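2-pyrone-4,6-dicarboxylic acid hydrolase, putative (Pseudomonas putida, PDB 2FFI) probably hydrolyses the lactone ring of 2-pyrone-4,6-dicarboxylate, although this activity remains putative. Local coordinates at residues 43-46 against 47-51; 77-80 against 81-84; 20-24 against 25-29; 268-271 against 272-276; 59-62 against 63-67. All coordinates share one frame; numbering follows the deposited sequence.

Contact 1: residues 43-46 against 47-51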
loop_
_atom_site.group_PDB
_atom_site.type_symbol
_atom_site.label_atom_id
_atom_site.label_comp_id
_atom_site.label_asym_id
_atom_site.label_seq_id
_atom_site.Cartn_x
_atom_site.Cartn_y
_atom_site.Cartn_z
ATOM N N GLY A 43 6.388 3.394 -17.973
ATOM C CA GLY A 43 7.765 3.752 -18.254
ATOM C C GLY A 43 8.374 4.701 -17.235
ATOM O O GLY A 43 9.496 4.493 -16.751
ATOM N N ASP A 44 7.653 5.760 -16.895
ATOM C CA ASP A 44 8.213 6.701 -15.942
ATOM C C ASP A 44 8.500 6.029 -14.614
ATOM O O ASP A 44 9.583 6.184 -14.055
ATOM C CB ASP A 44 7.281 7.893 -15.732
ATOM C CG ASP A 44 7.185 8.791 -16.957
ATOM O OD1 ASP A 44 6.621 9.902 -16.817
ATOM O OD2 ASP A 44 7.656 8.391 -18.052
ATOM N N TYR A 45 7.526 5.284 -14.106
ATOM C CA TYR A 45 7.680 4.592 -12.832
ATOM C C TYR A 45 8.846 3.613 -12.863
ATOM O O TYR A 45 9.652 3.561 -11.936
ATOM C CB TYR A 45 6.404 3.837 -12.498
ATOM C CG TYR A 45 6.533 3.010 -11.253
ATOM C CD1 TYR A 45 6.909 3.592 -10.049
ATOM C CD2 TYR A 45 6.279 1.642 -11.275
ATOM C CE1 TYR A 45 7.030 2.824 -8.894
ATOM C CE2 TYR A 45 6.391 0.876 -10.132
ATOM C CZ TYR A 45 6.766 1.470 -8.955
ATOM O OH TYR A 45 6.871 0.719 -7.826
ATOM N N LEU A 46 8.916 2.831 -13.934
ATOM C CA LEU A 46 9.979 1.867 -14.096
ATOM C C LEU A 46 11.309 2.599 -14.102
ATOM O O LEU A 46 12.292 2.116 -13.548
ATOM C CB LEU A 46 9.769 1.090 -15.392
ATOM C CG LEU A 46 9.130 -0.295 -15.243
ATOM C CD1 LEU A 46 8.091 -0.271 -14.160
ATOM C CD2 LEU A 46 8.539 -0.735 -16.568
ATOM N N GLY A 47 11.337 3.778 -14.714
ATOM C CA GLY A 47 12.570 4.552 -14.760
ATOM C C GLY A 47 12.987 5.027 -13.378
ATOM O O GLY A 47 14.128 4.849 -12.955
ATOM N N GLN A 48 12.049 5.650 -12.680
ATOM C CA GLN A 48 12.276 6.127 -11.341
ATOM C C GLN A 48 12.710 4.993 -10.436
ATOM O O GLN A 48 13.456 5.219 -9.491
ATOM C CB GLN A 48 10.991 6.746 -10.815
ATOM C CG GLN A 48 10.649 8.036 -11.490
ATOM C CD GLN A 48 11.706 9.096 -11.217
ATOM O OE1 GLN A 48 12.478 9.480 -12.105
ATOM N NE2 GLN A 48 11.749 9.569 -9.973
ATOM N N LEU A 49 12.223 3.776 -10.704
ATOM C CA LEU A 49 12.592 2.608 -9.892
ATOM C C LEU A 49 14.071 2.253 -10.071
ATOM O O LEU A 49 14.818 2.234 -9.095
ATOM C CB LEU A 49 11.748 1.350 -10.240
ATOM C CG LEU A 49 10.341 1.032 -9.714
ATOM C CD1 LEU A 49 9.942 -0.334 -10.207
ATOM C CD2 LEU A 49 10.288 1.073 -8.204
ATOM N N ARG A 50 14.497 1.977 -11.306
ATOM C CA ARG A 50 15.883 1.585 -11.530
ATOM C C ARG A 50 16.828 2.683 -11.164
ATOM O O ARG A 50 17.953 2.424 -10.730
ATOM C CB ARG A 50 16.142 1.171 -12.977
ATOM C CG ARG A 50 15.624 2.122 -14.028
ATOM C CD ARG A 50 16.319 1.876 -15.366
ATOM N NE ARG A 50 16.542 0.460 -15.658
ATOM C CZ ARG A 50 15.583 -0.416 -15.968
ATOM N NH1 ARG A 50 14.310 -0.026 -16.026
ATOM N NH2 ARG A 50 15.899 -1.688 -16.233
ATOM N N ALA A 51 16.357 3.913 -11.310
ATOM C CA ALA A 51 17.171 5.064 -11.009
ATOM C C ALA A 51 17.483 5.159 -9.533
ATOM O O ALA A 51 18.450 5.814 -9.153
ATOM C CB ALA A 51 16.475 6.323 -11.493
#
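Tyr45 and Leu49 pack against each other one turn apart on helix 42-51, an early helix of the TIM barrel, where the regular i to i+4 bonding of an alpha-helix supplies most of the polar pairing. Gly47 N donates to Gly43 O at 2.8 Å, and Gln48 N reaches Asp44 O at 2.9 Å in a nearly straight bond (173° at the hydrogen). Leu49 N and Tyr45 O are also 2.9 Å apart, while Arg50 N to Leu46 O is longer at 3.1 Å. The next carbonyls are occupied as well: Gly47 O accepts from Ala51 N, and Gln48 O pairs with His52 ND1. Beyond the backbone, the phenol oxygen of Tyr45 finds its hydrogen-bond partner outside the helix turn, in the carboxylate of Asp16. With CG of Tyr45 beside the carbonyl carbon (chi1 175°), the ring offers one face to Leu49. This is a CH-pi contact, with Leu49 CG 3.9 Å from the centroid of the Tyr45 ring and displaced toward the rim. Trp237 also meets this ring, and Phe248 of helix 248-258 touches both Tyr45 and Leu49. A leucine in place of Tyr45 would probably leave Asp16 without its phenol partner and strip the flat surface from under Leu49. Leu46 brings its CD1 near the CD1 of Leu49 more loosely. Nearest the phenol oxygen, the methyl CD2 of Leu49 lies 3.5 Å from Tyr45 OH.

Contact 2: residues 77-80 against 81-84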
loop_
_atom_site.group_PDB
_atom_site.type_symbol
_atom_site.label_atom_id
_atom_site.label_comp_id
_atom_site.label_asym_id
_atom_site.label_seq_id
_atom_site.Cartn_x
_atom_site.Cartn_y
_atom_site.Cartn_z
ATOM N N GLN A 77 1.154 -7.169 -17.285
ATOM C CA GLN A 77 1.552 -8.062 -18.365
ATOM C C GLN A 77 2.708 -7.458 -19.178
ATOM O O GLN A 77 3.530 -8.193 -19.742
ATOM C CB GLN A 77 0.358 -8.325 -19.286
ATOM C CG GLN A 77 -0.945 -8.578 -18.572
ATOM C CD GLN A 77 -2.137 -8.558 -19.516
ATOM O OE1 GLN A 77 -2.109 -7.889 -20.557
ATOM N NE2 GLN A 77 -3.196 -9.282 -19.151
ATOM N N THR A 78 2.753 -6.126 -19.235
ATOM C CA THR A 78 3.783 -5.396 -19.971
ATOM C C THR A 78 5.177 -5.735 -19.439
ATOM O O THR A 78 6.125 -5.914 -20.202
ATOM C CB THR A 78 3.519 -3.882 -19.878
ATOM O OG1 THR A 78 2.429 -3.550 -20.745
ATOM C CG2 THR A 78 4.733 -3.077 -20.287
ATOM N N VAL A 79 5.291 -5.835 -18.125
ATOM C CA VAL A 79 6.551 -6.189 -17.504
ATOM C C VAL A 79 6.266 -7.351 -16.572
ATOM O O VAL A 79 6.122 -7.181 -15.355
ATOM C CB VAL A 79 7.137 -5.029 -16.697
ATOM C CG1 VAL A 79 7.736 -4.001 -17.635
ATOM C CG2 VAL A 79 6.049 -4.393 -15.837
ATOM N N PRO A 80 6.167 -8.561 -17.145
ATOM C CA PRO A 80 5.891 -9.776 -16.368
ATOM C C PRO A 80 6.921 -10.100 -15.279
ATOM O O PRO A 80 8.126 -10.006 -15.497
ATOM C CB PRO A 80 5.808 -10.850 -17.450
ATOM C CG PRO A 80 6.752 -10.335 -18.508
ATOM C CD PRO A 80 6.382 -8.881 -18.571
ATOM N N GLY A 81 6.424 -10.484 -14.108
ATOM C CA GLY A 81 7.296 -10.831 -13.008
ATOM C C GLY A 81 7.789 -9.635 -12.228
ATOM O O GLY A 81 7.873 -9.686 -11.001
ATOM N N GLN A 82 8.093 -8.548 -12.929
ATOM C CA GLN A 82 8.612 -7.337 -12.285
ATOM C C GLN A 82 7.657 -6.628 -11.328
ATOM O O GLN A 82 8.095 -5.964 -10.395
ATOM C CB GLN A 82 9.101 -6.346 -13.358
ATOM C CG GLN A 82 9.745 -5.077 -12.790
ATOM C CD GLN A 82 10.676 -4.371 -13.778
ATOM O OE1 GLN A 82 10.333 -4.196 -14.952
ATOM N NE2 GLN A 82 11.851 -3.943 -13.296
ATOM N N LEU A 83 6.357 -6.788 -11.535
ATOM C CA LEU A 83 5.391 -6.117 -10.687
ATOM C C LEU A 83 4.308 -7.043 -10.187
ATOM O O LEU A 83 4.118 -8.126 -10.737
ATOM C CB LEU A 83 4.733 -4.980 -11.462
ATOM C CG LEU A 83 5.658 -3.907 -12.025
ATOM C CD1 LEU A 83 4.885 -2.951 -12.931
ATOM C CD2 LEU A 83 6.319 -3.169 -10.864
ATOM N N ARG A 84 3.590 -6.615 -9.150
ATOM C CA ARG A 84 2.492 -7.418 -8.630
ATOM C C ARG A 84 1.216 -6.599 -8.583
ATOM O O ARG A 84 0.218 -6.943 -9.215
ATOM C CB ARG A 84 2.804 -7.973 -7.244
ATOM C CG ARG A 84 3.828 -9.092 -7.262
ATOM C CD ARG A 84 3.379 -10.281 -8.103
ATOM N NE ARG A 84 4.404 -11.310 -8.056
ATOM C CZ ARG A 84 5.184 -11.634 -9.079
ATOM N NH1 ARG A 84 6.104 -12.585 -8.936
ATOM N NH2 ARG A 84 5.024 -11.032 -10.249
#
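Val79 meets Gln82 and Leu83 with different branches of its side chain, so that one residue packs against two neighbours across a chain reversal. Its CG2 methyl turns to Leu83, whose CD1 lies 3.4 Å from Val79 CG2, the two side chains meeting at a slant. The other branch faces the amide of Gln82: OE1 of Gln82 is 3.7 Å from both CB and CG1 of Val79. Gln82 arrives there as an extended chain with CG trans to its backbone N (chi1 -176°), which carries the amide past the valine, while NE2 continues to a hydrogen bond with Ser55 O. Between these side chains the backbone of Pro80 and Gly81 follows a near type II beta turn just after helix 70-78, part of the helix-to-strand return of the TIM barrel. Gly81 takes a positive phi (83°), where a side chain would run into the carbonyl oxygen of Pro80. That same oxygen accepts a weak bond from Gln82 N at 3.0 Å. Past the turn, Gln82 and Arg84 are bonded through their backbones to Gly57, so the chain runs beside strand 56-57. Leu83 directs its side chain back to Leu42 on helix 42-51, which Val79 also touches. Arg84 curls round so that its NH2 donates to Leu83 O at 3.1 Å, approaching from above the carbonyl plane, while NE and NH1 make weak bonds to Phe277 O and Gly278 O.

Contact 3: residues 20-24 against 25-29. With PO4 (phosphate ion), chain C.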
loop_
_atom_site.group_PDB
_atom_site.type_symbol
_atom_site.label_atom_id
_atom_site.label_comp_id
_atom_site.label_asym_id
_atom_site.label_seq_id
_atom_site.Cartn_x
_atom_site.Cartn_y
_atom_site.Cartn_z
ATOM N N HIS A 20 1.317 4.031 -7.957
ATOM C CA HIS A 20 0.238 4.151 -8.927
ATOM C C HIS A 20 0.733 4.507 -10.327
ATOM O O HIS A 20 1.766 5.151 -10.472
ATOM C CB HIS A 20 -0.743 5.242 -8.474
ATOM C CG HIS A 20 -1.240 5.069 -7.080
ATOM N ND1 HIS A 20 -2.033 4.003 -6.707
ATOM C CD2 HIS A 20 -1.009 5.780 -5.951
ATOM C CE1 HIS A 20 -2.257 4.061 -5.409
ATOM N NE2 HIS A 20 -1.646 5.129 -4.925
ATOM N N VAL A 21 -0.006 4.083 -11.349
ATOM C CA VAL A 21 0.320 4.425 -12.727
ATOM C C VAL A 21 -1.004 4.700 -13.435
ATOM O O VAL A 21 -2.020 4.091 -13.113
ATOM C CB VAL A 21 1.131 3.291 -13.487
ATOM C CG1 VAL A 21 2.454 3.046 -12.796
ATOM C CG2 VAL A 21 0.314 1.992 -13.602
ATOM N N PHE A 22 -0.995 5.646 -14.369
ATOM C CA PHE A 22 -2.195 6.001 -15.132
ATOM C C PHE A 22 -1.794 6.970 -16.224
ATOM O O PHE A 22 -0.945 7.808 -16.003
ATOM C CB PHE A 22 -3.279 6.599 -14.205
ATOM C CG PHE A 22 -2.760 7.617 -13.224
ATOM C CD1 PHE A 22 -2.604 8.948 -13.592
ATOM C CD2 PHE A 22 -2.451 7.242 -11.922
ATOM C CE1 PHE A 22 -2.155 9.892 -12.679
ATOM C CE2 PHE A 22 -1.999 8.181 -10.999
ATOM C CZ PHE A 22 -1.854 9.512 -11.383
ATOM N N SER A 23 -2.393 6.838 -17.405
ATOM C CA SER A 23 -2.059 7.695 -18.536
ATOM C C SER A 23 -2.959 8.925 -18.672
ATOM O O SER A 23 -4.180 8.827 -18.567
ATOM C CB SER A 23 -2.106 6.882 -19.829
ATOM O OG SER A 23 -1.695 7.662 -20.935
ATOM N N ARG A 24 -2.339 10.082 -18.900
ATOM C CA ARG A 24 -3.055 11.347 -19.056
ATOM C C ARG A 24 -3.936 11.294 -20.304
ATOM O O ARG A 24 -5.021 11.886 -20.344
ATOM C CB ARG A 24 -2.043 12.505 -19.139
ATOM C CG ARG A 24 -2.609 13.874 -19.514
ATOM C CD ARG A 24 -1.521 14.953 -19.440
ATOM N NE ARG A 24 -1.852 16.168 -20.186
ATOM C CZ ARG A 24 -2.896 16.958 -19.940
ATOM N NH1 ARG A 24 -3.734 16.668 -18.956
ATOM N NH2 ARG A 24 -3.104 18.040 -20.684
ATOM N N GLY A 25 -3.464 10.582 -21.322
ATOM C CA GLY A 25 -4.240 10.444 -22.542
ATOM C C GLY A 25 -5.475 9.591 -22.285
ATOM O O GLY A 25 -6.523 9.797 -22.905
ATOM N N LEU A 26 -5.343 8.629 -21.370
ATOM C CA LEU A 26 -6.445 7.746 -20.996
ATOM C C LEU A 26 -7.388 8.465 -20.031
ATOM O O LEU A 26 -8.596 8.248 -20.059
ATOM C CB LEU A 26 -5.904 6.458 -20.348
ATOM C CG LEU A 26 -6.876 5.489 -19.643
ATOM C CD1 LEU A 26 -8.046 5.110 -20.555
ATOM C CD2 LEU A 26 -6.102 4.246 -19.228
ATOM N N ASN A 27 -6.825 9.317 -19.180
ATOM C CA ASN A 27 -7.613 10.077 -18.218
ATOM C C ASN A 27 -8.355 11.204 -18.950
ATOM O O ASN A 27 -9.219 11.856 -18.369
ATOM C CB ASN A 27 -6.710 10.671 -17.116
ATOM C CG ASN A 27 -5.905 9.603 -16.359
ATOM O OD1 ASN A 27 -6.361 8.467 -16.174
ATOM N ND2 ASN A 27 -4.713 9.979 -15.896
ATOM N N LEU A 28 -8.004 11.424 -20.218
ATOM C CA LEU A 28 -8.633 12.453 -21.051
ATOM C C LEU A 28 -9.522 11.803 -22.112
ATOM O O LEU A 28 -10.544 12.366 -22.512
ATOM C CB LEU A 28 -7.570 13.333 -21.736
ATOM C CG LEU A 28 -6.911 14.483 -20.960
ATOM C CD1 LEU A 28 -5.793 15.111 -21.780
ATOM C CD2 LEU A 28 -7.971 15.524 -20.634
ATOM N N ALA A 29 -9.132 10.619 -22.571
ATOM C CA ALA A 29 -9.914 9.897 -23.565
ATOM C C ALA A 29 -11.139 9.244 -22.916
ATOM O O ALA A 29 -12.208 9.206 -23.516
ATOM C CB ALA A 29 -9.054 8.839 -24.245
HETATM P P PO4 C . -2.561 6.731 -2.061
HETATM O O1 PO4 C . -3.178 5.524 -2.666
HETATM O O2 PO4 C . -3.618 7.600 -1.486
HETATM O O3 PO4 C . -1.629 6.322 -0.984
HETATM O O4 PO4 C . -1.824 7.479 -3.109
#
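The N-terminus of helix 24-29 is capped by Ser23, which meets Gly25, Leu26 and Asn27 of the first turn. The hydroxyl of Ser23 accepts a weak capping bond from the backbone, Gly25 N to Ser23 OG being 3.4 Å. Placing OG trans to the serine N (chi1 -176°) swings it over the start of the helix. The serine carbonyl takes the first regular bond, Asn27 N to Ser23 O at 2.8 Å, and a weak one from Leu26 N. Asn27 folds its amide back toward the preceding loop, where ND2 comes 3.3 Å from CD1 of Phe22. The amide is neither flat on the ring nor upright against it: the two planes are 47° apart, and the side chains cross at about a right angle. On the solvent side Arg24 and Leu28 run alongside each other in the same direction, with the Leu28 methyl CD1 over one face of the guanidinium group, 3.8 Å above its plane. The NH1 of Arg24 also makes a weak bond to Asn37 O. At the other end of the loop, His20 holds a phosphate, probably from the crystallisation liquor, at the edge of its ring by two weak bonds: NE2 is 2.8 Å from phosphate O1 and 3.0 Å from O4. Its ND1 is occupied by Val60 O, which probably limits how the ring can turn, and Arg110 and His167 also bond to the phosphate. A pair such as His18 and His20 following the first strand is consistent with the HxH signature of the amidohydrolase barrel.

Contact 4: residues 268-271 against 272-276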
loop_
_atom_site.group_PDB
_atom_site.type_symbol
_atom_site.label_atom_id
_atom_site.label_comp_id
_atom_site.label_asym_id
_atom_site.label_seq_id
_atom_site.Cartn_x
_atom_site.Cartn_y
_atom_site.Cartn_z
ATOM N N LEU A 268 12.491 -3.831 5.090
ATOM C CA LEU A 268 11.588 -2.846 4.545
ATOM C C LEU A 268 11.697 -2.670 3.045
ATOM O O LEU A 268 10.729 -2.238 2.395
ATOM C CB LEU A 268 11.809 -1.493 5.225
ATOM C CG LEU A 268 11.625 -1.402 6.744
ATOM C CD1 LEU A 268 11.975 0.005 7.198
ATOM C CD2 LEU A 268 10.211 -1.757 7.144
ATOM N N LEU A 269 12.851 -3.004 2.476
ATOM C CA LEU A 269 13.034 -2.812 1.047
ATOM C C LEU A 269 13.005 -4.085 0.228
ATOM O O LEU A 269 12.986 -4.032 -0.997
ATOM C CB LEU A 269 14.347 -2.084 0.795
ATOM C CG LEU A 269 14.658 -0.817 1.612
ATOM C CD1 LEU A 269 15.912 -0.207 1.006
ATOM C CD2 LEU A 269 13.509 0.205 1.579
ATOM N N LEU A 270 12.965 -5.232 0.889
ATOM C CA LEU A 270 12.952 -6.474 0.151
ATOM C C LEU A 270 12.263 -7.663 0.834
ATOM O O LEU A 270 11.177 -8.077 0.430
ATOM C CB LEU A 270 14.388 -6.855 -0.194
ATOM C CG LEU A 270 14.527 -8.079 -1.100
ATOM C CD1 LEU A 270 14.098 -7.735 -2.503
ATOM C CD2 LEU A 270 15.940 -8.532 -1.082
ATOM N N ASP A 271 12.918 -8.220 1.850
ATOM C CA ASP A 271 12.415 -9.383 2.576
ATOM C C ASP A 271 10.918 -9.406 2.806
ATOM O O ASP A 271 10.232 -10.265 2.259
ATOM C CB ASP A 271 13.165 -9.524 3.897
ATOM C CG ASP A 271 14.575 -10.068 3.707
ATOM O OD1 ASP A 271 15.056 -10.050 2.545
ATOM O OD2 ASP A 271 15.195 -10.510 4.717
ATOM N N THR A 272 10.412 -8.476 3.606
ATOM C CA THR A 272 8.984 -8.419 3.864
ATOM C C THR A 272 8.136 -8.375 2.598
ATOM O O THR A 272 7.361 -9.285 2.346
ATOM C CB THR A 272 8.629 -7.205 4.725
ATOM O OG1 THR A 272 9.365 -7.265 5.949
ATOM C CG2 THR A 272 7.151 -7.203 5.065
ATOM N N ALA A 273 8.269 -7.332 1.794
ATOM C CA ALA A 273 7.449 -7.265 0.602
ATOM C C ALA A 273 7.607 -8.507 -0.257
ATOM O O ALA A 273 6.650 -8.947 -0.892
ATOM C CB ALA A 273 7.783 -6.031 -0.202
ATOM N N ARG A 274 8.808 -9.082 -0.283
ATOM C CA ARG A 274 9.062 -10.285 -1.090
ATOM C C ARG A 274 8.226 -11.491 -0.652
ATOM O O ARG A 274 7.905 -12.362 -1.457
ATOM C CB ARG A 274 10.546 -10.653 -1.038
ATOM C CG ARG A 274 10.899 -11.981 -1.703
ATOM C CD ARG A 274 12.395 -12.150 -1.758
ATOM N NE ARG A 274 12.971 -12.002 -0.423
ATOM C CZ ARG A 274 12.682 -12.804 0.594
ATOM N NH1 ARG A 274 13.239 -12.605 1.780
ATOM N NH2 ARG A 274 11.835 -13.812 0.417
ATOM N N ALA A 275 7.885 -11.545 0.628
ATOM C CA ALA A 275 7.079 -12.640 1.136
ATOM C C ALA A 275 5.601 -12.403 0.809
ATOM O O ALA A 275 4.989 -13.189 0.087
ATOM C CB ALA A 275 7.277 -12.786 2.634
ATOM N N LEU A 276 5.042 -11.311 1.323
ATOM C CA LEU A 276 3.635 -10.974 1.102
ATOM C C LEU A 276 3.198 -11.010 -0.357
ATOM O O LEU A 276 2.100 -11.465 -0.672
ATOM C CB LEU A 276 3.329 -9.587 1.671
ATOM C CG LEU A 276 1.855 -9.250 1.867
ATOM C CD1 LEU A 276 1.338 -10.109 3.007
ATOM C CD2 LEU A 276 1.674 -7.772 2.171
#
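Arg274 bonds through its backbone, N to Leu270 O at 2.7 Å, and its side chain then doubles back to form a salt bridge with Asp271. Both lie on helix 262-276, the last helix of the TIM barrel, just where a wider pi-type turn at 268-271 passes into ordinary helix. The ionic pair is modest: Arg274 NH1 to Asp271 OD1 is 3.2 Å, straight (169°) but weak. OD1 sits at the edge of the guanidinium, in its plane, although the carboxylate plane is turned 72° against it. Arg274 leaves the backbone extended and bends at chi3 (54°), which folds its flat head over the helix so that Asp271 O lies above the centre of one face. A methionine in place of Arg274 would probably leave the Asp271 carboxylate without its charged mate on this turn. Farther along, Ala275 N bonds weakly to Asp271 O, while Thr272 O is shared by Ala275 N and Leu276 N. Thr272 faces the barrel, touching Met232 and Trp195, and Ala273 packs on Ile15 of strand 15-16. Leu270 leans on Ile15 and Leu12, and Arg274 touches both as well. At the guanidinium edge, CG of Leu270 comes 4.3 Å from NE of Arg274.

Contact 5: residues 59-62 against 63-67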
loop_
_atom_site.group_PDB
_atom_site.type_symbol
_atom_site.label_atom_id
_atom_site.label_comp_id
_atom_site.label_asym_id
_atom_site.label_seq_id
_atom_site.Cartn_x
_atom_site.Cartn_y
_atom_site.Cartn_z
ATOM N N LEU A 59 1.964 -2.282 -8.098
ATOM C CA LEU A 59 1.047 -1.270 -8.619
ATOM C C LEU A 59 -0.251 -1.333 -7.835
ATOM O O LEU A 59 -0.927 -2.340 -7.824
ATOM C CB LEU A 59 0.745 -1.523 -10.101
ATOM C CG LEU A 59 1.911 -1.498 -11.099
ATOM C CD1 LEU A 59 1.417 -1.772 -12.505
ATOM C CD2 LEU A 59 2.607 -0.135 -11.021
ATOM N N VAL A 60 -0.604 -0.265 -7.153
ATOM C CA VAL A 60 -1.855 -0.293 -6.437
ATOM C C VAL A 60 -2.850 0.479 -7.280
ATOM O O VAL A 60 -2.492 1.437 -7.973
ATOM C CB VAL A 60 -1.723 0.334 -5.039
ATOM C CG1 VAL A 60 -3.082 0.498 -4.415
ATOM C CG2 VAL A 60 -0.850 -0.557 -4.156
ATOM N N GLN A 61 -4.094 0.032 -7.259
ATOM C CA GLN A 61 -5.136 0.700 -8.021
ATOM C C GLN A 61 -5.325 2.124 -7.483
ATOM O O GLN A 61 -5.477 2.327 -6.274
ATOM C CB GLN A 61 -6.452 -0.087 -7.913
ATOM C CG GLN A 61 -7.658 0.626 -8.499
ATOM C CD GLN A 61 -7.582 0.765 -10.001
ATOM O OE1 GLN A 61 -6.494 0.774 -10.591
ATOM N NE2 GLN A 61 -8.745 0.892 -10.636
ATOM N N PRO A 62 -5.284 3.130 -8.371
ATOM C CA PRO A 62 -5.463 4.516 -7.929
ATOM C C PRO A 62 -6.959 4.780 -7.678
ATOM O O PRO A 62 -7.798 4.418 -8.501
ATOM C CB PRO A 62 -4.886 5.323 -9.096
ATOM C CG PRO A 62 -5.152 4.458 -10.278
ATOM C CD PRO A 62 -4.906 3.057 -9.796
ATOM N N SER A 63 -7.296 5.403 -6.552
ATOM C CA SER A 63 -8.699 5.676 -6.215
ATOM C C SER A 63 -9.576 6.237 -7.325
ATOM O O SER A 63 -10.672 5.726 -7.566
ATOM C CB SER A 63 -8.799 6.629 -5.030
ATOM O OG SER A 63 -8.236 6.055 -3.870
ATOM N N PHE A 64 -9.117 7.283 -8.005
ATOM C CA PHE A 64 -9.933 7.895 -9.059
ATOM C C PHE A 64 -10.313 6.996 -10.239
ATOM O O PHE A 64 -10.959 7.451 -11.167
ATOM C CB PHE A 64 -9.239 9.160 -9.581
ATOM C CG PHE A 64 -7.991 8.888 -10.368
ATOM C CD1 PHE A 64 -8.061 8.594 -11.723
ATOM C CD2 PHE A 64 -6.747 8.936 -9.760
ATOM C CE1 PHE A 64 -6.915 8.353 -12.465
ATOM C CE2 PHE A 64 -5.588 8.695 -10.496
ATOM C CZ PHE A 64 -5.675 8.405 -11.851
ATOM N N LEU A 65 -9.908 5.731 -10.199
ATOM C CA LEU A 65 -10.208 4.803 -11.276
ATOM C C LEU A 65 -11.248 3.773 -10.822
ATOM O O LEU A 65 -11.816 3.039 -11.635
ATOM C CB LEU A 65 -8.919 4.107 -11.766
ATOM C CG LEU A 65 -7.958 4.976 -12.590
ATOM C CD1 LEU A 65 -6.775 4.159 -13.158
ATOM C CD2 LEU A 65 -8.734 5.591 -13.738
ATOM N N GLY A 66 -11.492 3.737 -9.515
ATOM C CA GLY A 66 -12.462 2.819 -8.957
ATOM C C GLY A 66 -12.183 1.376 -9.297
ATOM O O GLY A 66 -11.059 0.911 -9.157
ATOM N N THR A 67 -13.205 0.666 -9.765
ATOM C CA THR A 67 -13.062 -0.747 -10.096
ATOM C C THR A 67 -12.417 -1.048 -11.445
ATOM O O THR A 67 -12.077 -2.194 -11.728
ATOM C CB THR A 67 -14.405 -1.452 -10.024
ATOM O OG1 THR A 67 -14.959 -1.241 -8.723
ATOM C CG2 THR A 67 -14.230 -2.937 -10.220
#
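Gln61 reaches across the turn to Gly66, its NE2 donating to Gly66 O at 2.7 Å in an almost straight bond (177°). The oxygen lies in the plane of the glutamine amide, whereas the donor stands well above the plane of the glycine carbonyl. The side chain gets there by a bend at chi2 (68°), which brings NE2 past CB of Leu65 and lets the same nitrogen also bond to Asp68 O. Next to it Pro62 packs against two residues of the following 3-10 turn. Its CG comes 3.3 Å from CD1 of Leu65, while its CB is 3.7 Å from CE2 of Phe64, and CG lies over one face of that aromatic ring. The turn 63-65 itself is closed by Leu65 N to Pro62 O at 3.0 Å, followed by Gly66 N to Ser63 O at 2.9 Å. Gly66 then leaves with a positive phi (56°), a conformation that favours glycine. Further out, the Phe64 ring meets Phe22 edge-to-face, and backbone bonds of Val60 to Ala19 and of Gln61 to Val86 tie the base of the segment to neighbouring chain. This is a loop after a strand of the TIM barrel, leading to helix 70-78, and the side chain of Ser63 lies about 5 Å from the bound phosphate. Since both partners of Gln61 NE2 are carbonyl oxygens, the buried amide can serve them only with its nitrogen turned this way, which probably fixes the flip of the group and, through it, the path of the loop.

How the contacts relate
Along the chain the order is contact 3, contact 1, contact 5, contact 2 and finally contact 4, all within one amidohydrolase barrel. Contacts 3 and 5, with centres about 12 Å apart, lie in the loops that follow strands 15-16 and 56-57 and share the phosphate neighbourhood. Contacts 1 and 2, about 13 Å apart, join where Leu46 CD2 meets Val79 CG1 at 3.5 Å, so helix 42-51 packs on the turn after helix 70-78. Leu59 links contact 5 to contact 2 through Leu83. Contact 4, on helix 262-276, lies about 22 Å from contact 5 between centres, across the chain's centre. Packing thus joins contacts 3, 1, 5 and 2 in the early part of the barrel, while contact 4, on its closing helix, touches none of them.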